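Local coordinates for orotate phosphoribosyltransferase (Aeropyrum pernix, PDB 2YZK), which probably catalyses the magnesium-dependent transfer of a ribosyl phosphate group from 5-phosphoribose 1-diphosphate to orotate, forming orotidine monophosphate, at residues E101-P104 and P105-R108. Sequence-based numbering, arbitrary orientation.
Sequences EGDP and PKGR
D103 and K106 meet across an irregular, extended backbone in which P104, P105 and K106 all take the polyproline-like conformation, while D103 before them has a positive phi (48°). Their side chains illustrate how a long salt bridge reinforced by bridging water can span a loop. The lysine chain, bent at chi2 (51°) and otherwise extended toward its end, doubles back so that NZ faces the carboxylate. The salt bridge is long, 3.8 Å from D103 OD1 to K106 NZ, and water fills in the link. One molecule accepts a hydrogen bond from K106 NZ at 2.9 Å, while D103 OD1, 2.6 Å from it, and P104 O are among the acceptors competing for its two protons; a second donates to the same OD1 at 2.6 Å, its bond to NZ being weak. P104 CB lies 3.6 Å from P105 CD, a closeness that comes from the prolyl linkage itself, which stiffens the stretch between D103 and K106. P104 also packs on P83, A61 and I63, whereas P105 meets G36 of the second subunit. The loop thus joins the central parallel sheet, between strands 84-87 and 108-113, to the dimer interface. The carboxylate of D103 is therefore shared: OD1 faces K106 NZ and two waters, OD2 forms a salt bridge with R33 of the second subunit, and the long lysine link is probably the weaker of the two.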
loop_
_atom_site.group_PDB
_atom_site.type_symbol
_atom_site.label_atom_id
_atom_site.label_comp_id
_atom_site.label_asym_id
_atom_site.label_seq_id
_atom_site.Cartn_x
_atom_site.Cartn_y
_atom_site.Cartn_z
ATOM N N GLU A 101 4.409 -0.682 11.051
ATOM C CA GLU A 101 3.635 -1.834 10.614
ATOM C C GLU A 101 4.485 -2.726 9.722
ATOM O O GLU A 101 5.232 -2.246 8.876
ATOM C CB GLU A 101 2.363 -1.359 9.905
ATOM C CG GLU A 101 1.440 -0.591 10.859
ATOM C CD GLU A 101 0.178 -0.061 10.211
ATOM O OE1 GLU A 101 -0.686 -0.873 9.810
ATOM O OE2 GLU A 101 0.043 1.179 10.112
ATOM N N GLY A 102 4.379 -4.032 9.937
ATOM C CA GLY A 102 5.171 -4.975 9.171
ATOM C C GLY A 102 6.302 -5.507 10.042
ATOM O O GLY A 102 6.774 -6.628 9.857
ATOM N N ASP A 103 6.729 -4.682 10.996
ATOM C CA ASP A 103 7.796 -5.032 11.932
ATOM C C ASP A 103 9.054 -5.626 11.287
ATOM O O ASP A 103 9.508 -6.713 11.646
ATOM C CB ASP A 103 7.249 -5.986 13.003
ATOM C CG ASP A 103 8.263 -6.286 14.093
ATOM O OD1 ASP A 103 8.925 -5.338 14.568
ATOM O OD2 ASP A 103 8.387 -7.469 14.481
ATOM N N PRO A 104 9.627 -4.921 10.307
ATOM C CA PRO A 104 10.837 -5.464 9.684
ATOM C C PRO A 104 11.973 -5.425 10.712
ATOM O O PRO A 104 11.914 -4.668 11.675
ATOM C CB PRO A 104 11.067 -4.516 8.506
ATOM C CG PRO A 104 10.490 -3.214 8.998
ATOM C CD PRO A 104 9.212 -3.664 9.658
ATOM N N PRO A 105 13.012 -6.253 10.530
ATOM C CA PRO A 105 14.138 -6.271 11.473
ATOM C C PRO A 105 14.812 -4.903 11.624
ATOM O O PRO A 105 14.889 -4.132 10.664
ATOM C CB PRO A 105 15.076 -7.307 10.863
ATOM C CG PRO A 105 14.116 -8.271 10.220
ATOM C CD PRO A 105 13.141 -7.336 9.539
ATOM N N LYS A 106 15.281 -4.609 12.835
ATOM C CA LYS A 106 15.967 -3.352 13.117
ATOM C C LYS A 106 17.176 -3.228 12.204
ATOM O O LYS A 106 17.902 -4.202 11.985
ATOM C CB LYS A 106 16.432 -3.311 14.576
ATOM C CG LYS A 106 15.418 -2.748 15.556
ATOM C CD LYS A 106 14.063 -3.408 15.416
ATOM C CE LYS A 106 13.082 -2.836 16.423
ATOM N NZ LYS A 106 11.711 -3.341 16.188
ATOM N N GLY A 107 17.389 -2.026 11.677
ATOM C CA GLY A 107 18.505 -1.791 10.785
ATOM C C GLY A 107 18.312 -0.487 10.043
ATOM O O GLY A 107 17.444 0.312 10.394
ATOM N N ARG A 108 19.114 -0.268 9.010
ATOM C CA ARG A 108 19.021 0.953 8.229
ATOM C C ARG A 108 17.944 0.812 7.158
ATOM O O ARG A 108 17.918 -0.172 6.422
ATOM C CB ARG A 108 20.372 1.265 7.576
ATOM C CG ARG A 108 20.412 2.608 6.856
ATOM C CD ARG A 108 21.746 2.831 6.153
ATOM N NE ARG A 108 21.771 4.108 5.442
ATOM C CZ ARG A 108 21.859 5.295 6.036
ATOM N NH1 ARG A 108 21.937 5.377 7.359
ATOM N NH2 ARG A 108 21.861 6.404 5.306
HETATM O O HOH W 1 11.528 -5.584 14.384
HETATM O O HOH W 2 9.074 -2.726 14.542
#